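Local structure of uncharacterized protein (Nostoc punctiforme, 2QDR) at residues 38-43 with 89-94; 93-98 with 257-262; 144-149 with 156-161. The protein is of unknown function but adopts the double-stranded beta-helix fold of the cupin clan and may act as a dioxygenase. All coordinates share one frame; numbering follows the deposited sequence.

Contact 1 (38-43 with 89-94)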
loop_
_atom_site.group_PDB
_atom_site.type_symbol
_atom_site.label_atom_id
_atom_site.label_comp_id
_atom_site.label_asym_id
_atom_site.label_seq_id
_atom_site.Cartn_x
_atom_site.Cartn_y
_atom_site.Cartn_z
ATOM N N SER A 38 -25.776 24.571 -16.317
ATOM C CA SER A 38 -26.516 25.475 -15.459
ATOM C C SER A 38 -27.803 25.979 -16.077
ATOM O O SER A 38 -27.889 26.107 -17.293
ATOM C CB SER A 38 -25.641 26.694 -15.192
ATOM O OG SER A 38 -24.368 26.301 -14.713
ATOM N N GLY A 39 -28.789 26.251 -15.220
ATOM C CA GLY A 39 -30.087 26.810 -15.603
ATOM C C GLY A 39 -30.891 26.235 -16.750
ATOM O O GLY A 39 -31.523 26.997 -17.475
ATOM N N ARG A 40 -30.909 24.912 -16.903
ATOM C CA ARG A 40 -31.640 24.290 -18.021
ATOM C C ARG A 40 -33.099 23.900 -17.739
ATOM O O ARG A 40 -33.473 23.572 -16.620
ATOM C CB ARG A 40 -30.908 23.048 -18.542
ATOM C CG ARG A 40 -29.529 23.315 -19.114
ATOM C CD ARG A 40 -29.011 22.071 -19.829
ATOM N NE ARG A 40 -27.659 22.241 -20.367
ATOM C CZ ARG A 40 -27.021 21.353 -21.135
ATOM N NH1 ARG A 40 -27.608 20.232 -21.554
ATOM N NH2 ARG A 40 -25.781 21.620 -21.548
ATOM N N ARG A 41 -33.883 23.923 -18.815
ATOM C CA ARG A 41 -35.287 23.582 -18.831
ATOM C C ARG A 41 -35.352 22.106 -19.220
ATOM O O ARG A 41 -34.653 21.717 -20.147
ATOM C CB ARG A 41 -35.994 24.428 -19.880
ATOM C CG ARG A 41 -37.518 24.351 -19.942
ATOM C CD ARG A 41 -37.975 25.145 -21.174
ATOM N NE ARG A 41 -39.426 25.327 -21.369
ATOM C CZ ARG A 41 -40.291 24.392 -21.802
ATOM N NH1 ARG A 41 -39.917 23.128 -22.031
ATOM N NH2 ARG A 41 -41.574 24.714 -21.958
ATOM N N THR A 42 -36.158 21.294 -18.547
ATOM C CA THR A 42 -36.271 19.885 -18.921
ATOM C C THR A 42 -37.410 19.704 -19.928
ATOM O O THR A 42 -38.158 20.645 -20.223
ATOM C CB THR A 42 -36.536 19.007 -17.711
ATOM O OG1 THR A 42 -37.817 19.341 -17.161
ATOM C CG2 THR A 42 -35.441 19.214 -16.666
ATOM N N ALA A 43 -37.514 18.491 -20.463
ATOM C CA ALA A 43 -38.562 18.129 -21.412
ATOM C C ALA A 43 -39.921 18.088 -20.729
ATOM O O ALA A 43 -40.926 18.329 -21.368
ATOM C CB ALA A 43 -38.274 16.780 -22.046
ATOM N N SER A 89 -29.312 29.836 -24.483
ATOM C CA SER A 89 -28.032 30.228 -25.091
ATOM C C SER A 89 -27.617 29.257 -26.225
ATOM O O SER A 89 -26.859 29.654 -27.115
ATOM C CB SER A 89 -26.930 30.331 -24.030
ATOM N N GLY A 90 -28.112 28.012 -26.194
ATOM C CA GLY A 90 -27.822 27.010 -27.224
ATOM C C GLY A 90 -27.525 25.618 -26.690
ATOM O O GLY A 90 -27.879 24.619 -27.325
ATOM N N ALA A 91 -26.866 25.547 -25.539
ATOM C CA ALA A 91 -26.509 24.268 -24.929
ATOM C C ALA A 91 -27.708 23.313 -24.768
ATOM O O ALA A 91 -28.816 23.757 -24.464
ATOM C CB ALA A 91 -25.805 24.486 -23.567
ATOM N N SER A 92 -27.480 22.019 -25.008
ATOM C CA SER A 92 -28.533 21.007 -24.890
ATOM C C SER A 92 -28.028 19.564 -24.815
ATOM O O SER A 92 -26.863 19.275 -25.073
ATOM C CB SER A 92 -29.481 21.114 -26.087
ATOM O OG SER A 92 -28.761 20.909 -27.282
ATOM N N THR A 93 -28.928 18.683 -24.405
ATOM C CA THR A 93 -28.681 17.246 -24.323
ATOM C C THR A 93 -29.896 16.619 -24.973
ATOM O O THR A 93 -31.026 17.045 -24.710
ATOM C CB THR A 93 -28.489 16.720 -22.895
ATOM O OG1 THR A 93 -27.313 17.305 -22.327
ATOM C CG2 THR A 93 -28.329 15.189 -22.898
ATOM N N SER A 94 -29.671 15.629 -25.826
ATOM C CA SER A 94 -30.779 14.987 -26.529
ATOM C C SER A 94 -30.440 13.591 -27.026
ATOM O O SER A 94 -29.276 13.221 -27.160
ATOM C CB SER A 94 -31.237 15.894 -27.677
ATOM O OG SER A 94 -30.143 16.300 -28.465
#
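In this double-stranded beta-helix of the cupin clan, Arg40, just ahead of strand 41-42, meets Ala91, Ser92 and Thr93 where the chain turns into strand 92-98. Both strands flank strand 79-86, and the long side chain reaches across from one to the other. Its CG stands anti to the carbonyl carbon (chi1 -62°), and the chain then runs extended to NE, a shape that carries the guanidinium over to the backbone of Ala91 and Ser92, which lies against one of its faces. Ala91 C lies under the centre of that face and Ser92 N nearer its rim, 3.6 Å from the plane. A small residue suits position 91, since its methyl sits right beside the guanidinium: Ala91 CB is 3.5 Å from Arg40 NH2. The main polar hold on Arg40 comes from Asn36 O, which takes the NE hydrogen, while Glu241 attracts NH1 through a long, weak ion pair. With a leucine in place of Arg40, Asn36 O would probably lose its donor and Glu241 this distant positive charge. Thr93 OG1, whose stronger partner is Glu241, lies at the guanidinium edge near its plane; Arg40 NH1 gives it a weak bond of 3.0 Å, bent to 130° at the hydrogen.

Contact 2 (93-98 with 257-262)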
loop_
_atom_site.group_PDB
_atom_site.type_symbol
_atom_site.label_atom_id
_atom_site.label_comp_id
_atom_site.label_asym_id
_atom_site.label_seq_id
_atom_site.Cartn_x
_atom_site.Cartn_y
_atom_site.Cartn_z
ATOM N N THR A 93 -28.928 18.683 -24.405
ATOM C CA THR A 93 -28.681 17.246 -24.323
ATOM C C THR A 93 -29.896 16.619 -24.973
ATOM O O THR A 93 -31.026 17.045 -24.710
ATOM C CB THR A 93 -28.489 16.720 -22.895
ATOM O OG1 THR A 93 -27.313 17.305 -22.327
ATOM C CG2 THR A 93 -28.329 15.189 -22.898
ATOM N N SER A 94 -29.671 15.629 -25.826
ATOM C CA SER A 94 -30.779 14.987 -26.529
ATOM C C SER A 94 -30.440 13.591 -27.026
ATOM O O SER A 94 -29.276 13.221 -27.160
ATOM C CB SER A 94 -31.237 15.894 -27.677
ATOM O OG SER A 94 -30.143 16.300 -28.465
ATOM N N ARG A 95 -31.494 12.821 -27.259
ATOM C CA ARG A 95 -31.408 11.458 -27.733
ATOM C C ARG A 95 -31.813 11.514 -29.195
ATOM O O ARG A 95 -32.992 11.733 -29.511
ATOM C CB ARG A 95 -32.341 10.591 -26.917
ATOM C CG ARG A 95 -32.304 9.110 -27.221
ATOM C CD ARG A 95 -33.406 8.469 -26.444
ATOM N NE ARG A 95 -33.559 7.040 -26.681
ATOM C CZ ARG A 95 -34.612 6.325 -26.272
ATOM N NH1 ARG A 95 -35.639 6.894 -25.623
ATOM N NH2 ARG A 95 -34.668 5.028 -26.542
ATOM N N VAL A 96 -30.830 11.362 -30.084
ATOM C CA VAL A 96 -31.075 11.418 -31.523
ATOM C C VAL A 96 -31.029 10.019 -32.114
ATOM O O VAL A 96 -30.426 9.121 -31.520
ATOM C CB VAL A 96 -30.067 12.355 -32.285
ATOM C CG1 VAL A 96 -30.135 13.782 -31.746
ATOM C CG2 VAL A 96 -28.622 11.845 -32.241
ATOM N N VAL A 97 -31.695 9.834 -33.255
ATOM C CA VAL A 97 -31.702 8.551 -33.944
ATOM C C VAL A 97 -31.398 8.811 -35.408
ATOM O O VAL A 97 -32.194 9.441 -36.107
ATOM C CB VAL A 97 -33.032 7.794 -33.806
ATOM C CG1 VAL A 97 -32.963 6.429 -34.529
ATOM C CG2 VAL A 97 -33.384 7.642 -32.325
ATOM N N LEU A 98 -30.242 8.325 -35.854
ATOM C CA LEU A 98 -29.795 8.471 -37.227
ATOM C C LEU A 98 -30.221 7.228 -38.014
ATOM O O LEU A 98 -30.021 6.112 -37.536
ATOM C CB LEU A 98 -28.282 8.637 -37.262
ATOM C CG LEU A 98 -27.726 9.803 -36.439
ATOM C CD1 LEU A 98 -26.222 9.866 -36.592
ATOM C CD2 LEU A 98 -28.336 11.149 -36.827
ATOM N N VAL A 257 -34.805 3.227 -14.682
ATOM C CA VAL A 257 -34.466 2.004 -15.436
ATOM C C VAL A 257 -33.892 2.417 -16.791
ATOM O O VAL A 257 -33.786 3.608 -17.053
ATOM C CB VAL A 257 -35.669 1.036 -15.607
ATOM C CG1 VAL A 257 -36.158 0.593 -14.270
ATOM C CG2 VAL A 257 -36.821 1.672 -16.379
ATOM N N LYS A 258 -33.517 1.439 -17.626
ATOM C CA LYS A 258 -32.943 1.678 -18.961
ATOM C C LYS A 258 -33.699 2.759 -19.733
ATOM O O LYS A 258 -34.917 2.776 -19.758
ATOM C CB LYS A 258 -32.902 0.371 -19.782
ATOM C CG LYS A 258 -32.309 0.479 -21.213
ATOM C CD LYS A 258 -32.239 -0.888 -21.904
ATOM N N ASP A 259 -32.942 3.672 -20.318
ATOM C CA ASP A 259 -33.447 4.812 -21.110
ATOM C C ASP A 259 -34.055 5.982 -20.286
ATOM O O ASP A 259 -34.588 6.916 -20.875
ATOM C CB ASP A 259 -34.390 4.363 -22.268
ATOM C CG ASP A 259 -33.717 3.395 -23.243
ATOM O OD1 ASP A 259 -32.494 3.479 -23.480
ATOM O OD2 ASP A 259 -34.430 2.558 -23.812
ATOM N N HIS A 260 -33.952 5.946 -18.953
ATOM C CA HIS A 260 -34.429 7.060 -18.113
ATOM C C HIS A 260 -33.273 8.040 -17.982
ATOM O O HIS A 260 -32.108 7.647 -17.976
ATOM C CB HIS A 260 -34.928 6.609 -16.745
ATOM C CG HIS A 260 -36.275 5.953 -16.780
ATOM N ND1 HIS A 260 -37.377 6.490 -16.146
ATOM C CD2 HIS A 260 -36.716 4.854 -17.435
ATOM C CE1 HIS A 260 -38.424 5.715 -16.362
ATOM N NE2 HIS A 260 -38.052 4.721 -17.149
ATOM N N TYR A 261 -33.606 9.316 -17.891
ATOM C CA TYR A 261 -32.628 10.387 -17.779
ATOM C C TYR A 261 -32.912 11.289 -16.591
ATOM O O TYR A 261 -34.053 11.367 -16.123
ATOM C CB TYR A 261 -32.666 11.195 -19.078
ATOM C CG TYR A 261 -31.923 12.518 -19.092
ATOM C CD1 TYR A 261 -32.560 13.676 -18.685
ATOM C CD2 TYR A 261 -30.612 12.612 -19.538
ATOM C CE1 TYR A 261 -31.930 14.879 -18.693
ATOM C CE2 TYR A 261 -29.956 13.834 -19.556
ATOM C CZ TYR A 261 -30.631 14.967 -19.134
ATOM O OH TYR A 261 -30.026 16.199 -19.132
ATOM N N TRP A 262 -31.876 11.956 -16.094
ATOM C CA TRP A 262 -32.055 12.893 -14.995
ATOM C C TRP A 262 -31.267 14.186 -15.187
ATOM O O TRP A 262 -30.349 14.261 -16.006
ATOM C CB TRP A 262 -31.698 12.257 -13.651
ATOM C CG TRP A 262 -30.296 11.899 -13.441
ATOM C CD1 TRP A 262 -29.322 12.681 -12.909
ATOM C CD2 TRP A 262 -29.704 10.631 -13.693
ATOM N NE1 TRP A 262 -28.145 11.985 -12.832
ATOM C CE2 TRP A 262 -28.350 10.724 -13.318
ATOM C CE3 TRP A 262 -30.180 9.430 -14.230
ATOM C CZ2 TRP A 262 -27.471 9.653 -13.437
ATOM C CZ3 TRP A 262 -29.309 8.380 -14.360
ATOM C CH2 TRP A 262 -27.968 8.492 -13.962
#
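Tyr261 OH, at the end of a ring that packs on Thr93, is gripped by two hydrogen bonds, one with Glu241 OE1 and one with Thr85 OG1. A tyrosine suits the place because its ring can lie among apolar groups while its hydroxyl reaches this polar cluster. With CG anti to the backbone N (chi1 169°), the ring is carried across to strand 92-98, where CE2 comes 4.0 Å from the methyl Thr93 CG2, approaching obliquely. Phe56 meets the ring as well, its plane turned by about 50°.

Two residues further along strand 92-98, Arg95 extends fully toward the type II turn of Val257 to His260, closed by His260 N to Val257 O at 3.0 Å. Asp259 holds the third position of that turn with the positive phi usual there, and its carboxylate comes beside the arginine. Arg95 NH2 and Asp259 OD2 form a long salt bridge of 3.7 Å. The two flat groups are inclined by 32°; Asp259 OD1 lies over one guanidinium face and OD2 well out of its plane, so the pairing is of charges, with no N-H aimed at it. Other partners lie outside: Glu155 OE1 in a salt bridge with Arg95 NH2, Asn59 OD1 hydrogen-bonded to NH1, and Tyr243 OH to Asp259 OD1. The link between the two sheets is therefore electrostatic at one end and apolar at the other, and Arg95 probably balances two acidic groups at once.

Contact 3 (144-149 with 156-161)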
loop_
_atom_site.group_PDB
_atom_site.type_symbol
_atom_site.label_atom_id
_atom_site.label_comp_id
_atom_site.label_asym_id
_atom_site.label_seq_id
_atom_site.Cartn_x
_atom_site.Cartn_y
_atom_site.Cartn_z
ATOM N N GLY A 144 -13.967 14.188 -40.397
ATOM C CA GLY A 144 -14.108 13.743 -41.782
ATOM C C GLY A 144 -15.558 13.350 -42.050
ATOM O O GLY A 144 -16.435 13.604 -41.213
ATOM N N SER A 145 -15.821 12.746 -43.217
ATOM C CA SER A 145 -17.170 12.288 -43.564
ATOM C C SER A 145 -17.605 11.278 -42.511
ATOM O O SER A 145 -16.794 10.449 -42.085
ATOM C CB SER A 145 -17.244 11.583 -44.928
ATOM O OG SER A 145 -16.815 12.387 -46.008
ATOM N N TRP A 146 -18.867 11.344 -42.096
ATOM C CA TRP A 146 -19.369 10.424 -41.075
ATOM C C TRP A 146 -20.691 9.772 -41.504
ATOM O O TRP A 146 -21.458 10.364 -42.255
ATOM C CB TRP A 146 -19.396 11.119 -39.689
ATOM C CG TRP A 146 -20.214 12.342 -39.560
ATOM C CD1 TRP A 146 -19.961 13.564 -40.117
ATOM C CD2 TRP A 146 -21.355 12.511 -38.724
ATOM N NE1 TRP A 146 -20.922 14.465 -39.736
ATOM C CE2 TRP A 146 -21.786 13.845 -38.872
ATOM C CE3 TRP A 146 -22.079 11.654 -37.890
ATOM C CZ2 TRP A 146 -22.917 14.344 -38.217
ATOM C CZ3 TRP A 146 -23.195 12.148 -37.236
ATOM C CH2 TRP A 146 -23.606 13.482 -37.405
ATOM N N LYS A 147 -20.907 8.536 -41.045
ATOM C CA LYS A 147 -22.076 7.731 -41.423
ATOM C C LYS A 147 -22.479 6.675 -40.407
ATOM O O LYS A 147 -21.707 6.346 -39.506
ATOM C CB LYS A 147 -21.757 6.980 -42.726
ATOM C CG LYS A 147 -20.559 6.006 -42.604
ATOM C CD LYS A 147 -20.203 5.335 -43.903
ATOM C CE LYS A 147 -18.947 4.498 -43.717
ATOM N NZ LYS A 147 -18.532 3.810 -44.964
ATOM N N VAL A 148 -23.681 6.126 -40.597
ATOM C CA VAL A 148 -24.201 5.067 -39.744
ATOM C C VAL A 148 -23.730 3.745 -40.356
ATOM O O VAL A 148 -23.766 3.580 -41.571
ATOM C CB VAL A 148 -25.736 5.118 -39.584
ATOM C CG1 VAL A 148 -26.261 3.897 -38.834
ATOM C CG2 VAL A 148 -26.152 6.382 -38.844
ATOM N N LEU A 149 -23.291 2.824 -39.494
ATOM C CA LEU A 149 -22.783 1.516 -39.888
ATOM C C LEU A 149 -23.754 0.389 -39.613
ATOM O O LEU A 149 -24.691 0.536 -38.825
ATOM C CB LEU A 149 -21.511 1.206 -39.103
ATOM C CG LEU A 149 -20.297 2.101 -39.309
ATOM C CD1 LEU A 149 -19.245 1.776 -38.252
ATOM C CD2 LEU A 149 -19.742 1.951 -40.719
ATOM N N ILE A 156 -27.914 7.915 -30.249
ATOM C CA ILE A 156 -26.821 8.641 -29.636
ATOM C C ILE A 156 -27.225 9.767 -28.693
ATOM O O ILE A 156 -28.210 10.456 -28.944
ATOM C CB ILE A 156 -26.017 9.380 -30.767
ATOM C CG1 ILE A 156 -25.759 8.491 -31.993
ATOM C CG2 ILE A 156 -24.674 9.938 -30.261
ATOM C CD1 ILE A 156 -25.025 9.189 -33.130
ATOM N N LEU A 157 -26.452 9.957 -27.619
ATOM C CA LEU A 157 -26.663 11.070 -26.706
ATOM C C LEU A 157 -25.903 12.206 -27.378
ATOM O O LEU A 157 -24.676 12.197 -27.394
ATOM C CB LEU A 157 -26.138 10.818 -25.296
ATOM C CG LEU A 157 -26.820 9.715 -24.485
ATOM C CD1 LEU A 157 -26.095 9.523 -23.154
ATOM C CD2 LEU A 157 -28.296 10.018 -24.256
ATOM N N TRP A 158 -26.638 13.141 -27.974
ATOM C CA TRP A 158 -26.071 14.279 -28.686
ATOM C C TRP A 158 -26.018 15.460 -27.733
ATOM O O TRP A 158 -27.061 15.989 -27.347
ATOM C CB TRP A 158 -26.937 14.585 -29.899
ATOM C CG TRP A 158 -26.404 15.601 -30.828
ATOM C CD1 TRP A 158 -26.607 16.951 -30.785
ATOM C CD2 TRP A 158 -25.615 15.347 -31.994
ATOM N NE1 TRP A 158 -25.973 17.554 -31.849
ATOM C CE2 TRP A 158 -25.359 16.591 -32.605
ATOM C CE3 TRP A 158 -25.097 14.187 -32.580
ATOM C CZ2 TRP A 158 -24.595 16.711 -33.771
ATOM C CZ3 TRP A 158 -24.343 14.304 -33.743
ATOM C CH2 TRP A 158 -24.095 15.559 -34.321
HETATM N N MSE A 159 -24.809 15.885 -27.376
HETATM C CA MSE A 159 -24.592 16.972 -26.406
HETATM C C MSE A 159 -23.902 18.226 -26.957
HETATM O O MSE A 159 -22.687 18.264 -27.088
HETATM C CB MSE A 159 -23.782 16.388 -25.243
HETATM C CG MSE A 159 -24.584 15.406 -24.410
HETATM SE SE MSE A 159 -23.553 14.227 -23.297
HETATM C CE MSE A 159 -22.787 13.074 -24.656
ATOM N N GLU A 160 -24.698 19.247 -27.250
ATOM C CA GLU A 160 -24.225 20.531 -27.773
ATOM C C GLU A 160 -23.903 21.403 -26.562
ATOM O O GLU A 160 -24.812 21.723 -25.818
ATOM C CB GLU A 160 -25.300 21.168 -28.636
ATOM C CG GLU A 160 -25.803 20.271 -29.781
ATOM C CD GLU A 160 -26.870 20.922 -30.637
ATOM O OE1 GLU A 160 -27.195 22.115 -30.434
ATOM O OE2 GLU A 160 -27.395 20.230 -31.522
ATOM N N ASN A 161 -22.638 21.791 -26.360
ATOM C CA ASN A 161 -22.229 22.557 -25.159
ATOM C C ASN A 161 -21.837 24.028 -25.284
ATOM O O ASN A 161 -21.924 24.761 -24.298
ATOM C CB ASN A 161 -21.018 21.878 -24.518
ATOM C CG ASN A 161 -21.253 20.435 -24.155
ATOM O OD1 ASN A 161 -22.385 19.977 -23.984
ATOM N ND2 ASN A 161 -20.162 19.709 -24.002
#
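Trp146 and Trp158 meet through the far ends of their indoles, and this single meeting makes up nearly all of a small interface, 85 Å² summed over both sides. The tight part is narrow: Trp146 CH2 is 3.8 Å from Trp158 CH2 and equally near Trp158 CZ3. The planes are close to parallel, 22° apart, but the rings have slid past each other until the six-membered centroids stand 6.0 Å apart and barely overlap. The pair is therefore a van der Waals touch between the six-membered rings, with too little overlap to count as a true stack. Trp158 sets CG anti to its backbone N (chi1 -172°), which sends the indole out from strand 154-160, whereas Trp146 holds CG between the backbone N and the carbonyl carbon (chi1 59°), a position from which its CH2 still meets the Trp158 ring. Tryptophan suits both places, since a large, flat apolar side chain can reach from one sheet to a partner on the other.

Away from this touch the character changes. Ser145 is exposed and Lys147 partly so, as suits a serine and a lysine at the outer side. Trp158 turns its polar edge toward the partly exposed Glu160, whose carboxylate carbon lies in the ring plane. Trp158 NE1 donates to Glu160 OE2 over 3.0 Å, a weak bond bent to 133°, yet one that gives the indole N-H an acceptor.

Further aromatic rings extend the packing: Phe102 meets Trp146 edge-to-face, and Trp67 does the same to Trp158. Leu98 touches Trp146 and Ile156 as well as Val148. Helices play no part here. Strand 146-149 runs between strands 103-104 and 121-124 in a four-stranded sheet, while strand 154-160 lies between 92-98 and 113-117 in the larger one, so the tryptophans join two sheets.

How the contacts relate
All three contacts are carried mainly by buried residues, though Asp259 in contact 2 and the surroundings of contact 3 are nearer the solvent. Strand 92-98 serves contacts 1 and 2, which share Thr93, and it pairs with strand 154-160 of contact 3 through backbone bonds such as Ser94 O to Trp158 N, 2.8 Å. Contact 1 spans one sheet; contacts 2 and 3 each join that sheet to another. Along the chain, contact 3 is nested within the loop that contact 2 closes. Chemistry follows place: Glu241 gathers Arg40, Thr93 and Tyr261 of contacts 1 and 2, while contact 2 adds a separate charge pair; contact 3 is aromatic and apolar.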